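Local atomic coordinates of protein FkbI (Streptomyces hygroscopicus, PDB entry 1R2J), a protein that binds FAD and probably acts as an acyl-ACP dehydrogenase in making the methoxymalonyl extender unit of the polyketide immunosuppressant FK520. Residues S22-R27 with V177-K182. Sequence-based numbering, arbitrary orientation.
Sequences SGELPR and VERVPK
Glu24 and Arg179 reach for each other across the surface, and their charged ends are all that joins the two segments. Glu24 OE1 sits 3.7 Å from Arg179 NH1 and 3.8 Å from Arg179 NH2, nearly even between the two nitrogens. It comes in obliquely, well out of the guanidinium plane, and the carboxylate is turned 64° against that plane. No N-H points at the oxygen, so this long salt bridge is an attraction of charges without a directed bond. Both side chains are stretched out and meet at about a right angle. In Arg179, CG is anti to the carbonyl carbon and beside the backbone N (chi1 -57°), and the chain runs extended from there to NE, which carries the guanidinium to the carboxylate. Glu24 places CG roughly anti to the backbone N, beside the carbonyl carbon (chi1 -151°), and stays extended as far as the carboxylate.

The pair lies towards solvent, with Arg179 exposed, and only 54 Å² is buried between the segments. Tight packing is found just behind it, where buried Leu25 rests on Trp19 and Ala188 and its backbone N is hydrogen-bonded to Tyr148 OH. Glu24 touches the same tyrosine and Arg179 its neighbour Ala147. The Arg179 side chain lies about 12 Å from the bound FAD.

Gly23, with positive phi, is the first residue to leave the helical course after helix 16-22, and Pro26 is the N-cap residue of helix 27-35. The bridge links the turn between these two helices of the N-terminal helical domain to the end of strand 175-179 in the middle beta domain, where that strand pairs antiparallel with 192-196.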
loop_
_atom_site.group_PDB
_atom_site.type_symbol
_atom_site.label_atom_id
_atom_site.label_comp_id
_atom_site.label_asym_id
_atom_site.label_seq_id
_atom_site.Cartn_x
_atom_site.Cartn_y
_atom_site.Cartn_z
ATOM N N SER A 22 -11.580 4.575 15.626
ATOM C CA SER A 22 -12.566 3.504 15.659
ATOM C C SER A 22 -11.973 2.260 15.006
ATOM O O SER A 22 -12.456 1.147 15.210
ATOM C CB SER A 22 -13.837 3.919 14.914
ATOM O OG SER A 22 -13.628 3.894 13.515
ATOM N N GLY A 23 -10.929 2.464 14.207
ATOM C CA GLY A 23 -10.269 1.354 13.546
ATOM C C GLY A 23 -10.974 0.780 12.335
ATOM O O GLY A 23 -10.778 -0.393 12.008
ATOM N N GLU A 24 -11.785 1.585 11.656
ATOM C CA GLU A 24 -12.490 1.079 10.488
ATOM C C GLU A 24 -12.904 2.149 9.483
ATOM O O GLU A 24 -13.201 3.286 9.849
ATOM C CB GLU A 24 -13.727 0.290 10.930
ATOM C CG GLU A 24 -14.119 -0.810 9.949
ATOM C CD GLU A 24 -15.294 -1.644 10.424
ATOM O OE1 GLU A 24 -15.531 -2.723 9.835
ATOM O OE2 GLU A 24 -15.984 -1.223 11.379
ATOM N N LEU A 25 -12.908 1.768 8.209
ATOM C CA LEU A 25 -13.306 2.657 7.128
ATOM C C LEU A 25 -14.715 2.247 6.695
ATOM O O LEU A 25 -15.098 1.086 6.832
ATOM C CB LEU A 25 -12.356 2.507 5.936
ATOM C CG LEU A 25 -10.905 2.983 6.049
ATOM C CD1 LEU A 25 -10.126 2.545 4.814
ATOM C CD2 LEU A 25 -10.875 4.493 6.196
ATOM N N PRO A 26 -15.505 3.193 6.170
ATOM C CA PRO A 26 -16.865 2.859 5.730
ATOM C C PRO A 26 -16.818 1.962 4.490
ATOM O O PRO A 26 -16.219 2.327 3.477
ATOM C CB PRO A 26 -17.481 4.224 5.406
ATOM C CG PRO A 26 -16.645 5.199 6.185
ATOM C CD PRO A 26 -15.258 4.640 6.076
ATOM N N ARG A 27 -17.446 0.794 4.578
ATOM C CA ARG A 27 -17.498 -0.154 3.468
ATOM C C ARG A 27 -18.068 0.507 2.215
ATOM O O ARG A 27 -17.567 0.295 1.110
ATOM C CB ARG A 27 -18.370 -1.354 3.849
ATOM C CG ARG A 27 -19.672 -0.955 4.547
ATOM C CD ARG A 27 -20.639 -2.125 4.711
ATOM N NE ARG A 27 -21.337 -2.449 3.469
ATOM C CZ ARG A 27 -22.290 -3.371 3.367
ATOM N NH1 ARG A 27 -22.662 -4.063 4.436
ATOM N NH2 ARG A 27 -22.868 -3.610 2.195
ATOM N N VAL A 177 -11.081 -15.107 7.741
ATOM C CA VAL A 177 -10.334 -13.862 7.778
ATOM C C VAL A 177 -10.436 -13.306 9.194
ATOM O O VAL A 177 -11.492 -12.831 9.614
ATOM C CB VAL A 177 -10.916 -12.847 6.773
ATOM C CG1 VAL A 177 -12.425 -12.809 6.890
ATOM C CG2 VAL A 177 -10.336 -11.466 7.032
ATOM N N GLU A 178 -9.338 -13.385 9.938
ATOM C CA GLU A 178 -9.318 -12.899 11.312
ATOM C C GLU A 178 -8.569 -11.568 11.370
ATOM O O GLU A 178 -7.361 -11.505 11.140
ATOM C CB GLU A 178 -8.646 -13.929 12.231
ATOM C CG GLU A 178 -9.324 -14.091 13.595
ATOM C CD GLU A 178 -10.495 -15.070 13.566
ATOM O OE1 GLU A 178 -11.353 -15.008 14.477
ATOM O OE2 GLU A 178 -10.552 -15.911 12.644
ATOM N N ARG A 179 -9.300 -10.504 11.675
ATOM C CA ARG A 179 -8.720 -9.171 11.742
ATOM C C ARG A 179 -7.629 -9.055 12.804
ATOM O O ARG A 179 -7.740 -9.629 13.890
ATOM C CB ARG A 179 -9.817 -8.140 12.035
ATOM C CG ARG A 179 -10.973 -8.130 11.043
ATOM C CD ARG A 179 -12.074 -7.180 11.503
ATOM N NE ARG A 179 -13.226 -7.161 10.603
ATOM C CZ ARG A 179 -14.319 -6.425 10.786
ATOM N NH1 ARG A 179 -14.421 -5.631 11.848
ATOM N NH2 ARG A 179 -15.312 -6.479 9.903
ATOM N N VAL A 180 -6.569 -8.319 12.483
ATOM C CA VAL A 180 -5.494 -8.094 13.444
ATOM C C VAL A 180 -6.188 -7.272 14.531
ATOM O O VAL A 180 -6.757 -6.223 14.246
ATOM C CB VAL A 180 -4.342 -7.271 12.815
ATOM C CG1 VAL A 180 -3.226 -7.059 13.837
ATOM C CG2 VAL A 180 -3.808 -7.990 11.596
ATOM N N PRO A 181 -6.165 -7.744 15.786
ATOM C CA PRO A 181 -6.818 -7.025 16.887
ATOM C C PRO A 181 -6.524 -5.531 17.078
ATOM O O PRO A 181 -7.420 -4.701 16.928
ATOM C CB PRO A 181 -6.452 -7.865 18.116
ATOM C CG PRO A 181 -5.187 -8.564 17.707
ATOM C CD PRO A 181 -5.467 -8.942 16.282
ATOM N N LYS A 182 -5.290 -5.178 17.414
ATOM C CA LYS A 182 -4.961 -3.772 17.636
ATOM C C LYS A 182 -3.734 -3.311 16.841
ATOM O O LYS A 182 -2.633 -3.208 17.389
ATOM C CB LYS A 182 -4.712 -3.530 19.132
ATOM C CG LYS A 182 -5.855 -3.934 20.049
ATOM C CD LYS A 182 -6.971 -2.894 20.086
ATOM C CE LYS A 182 -6.561 -1.643 20.862
ATOM N NZ LYS A 182 -7.695 -0.668 20.972
#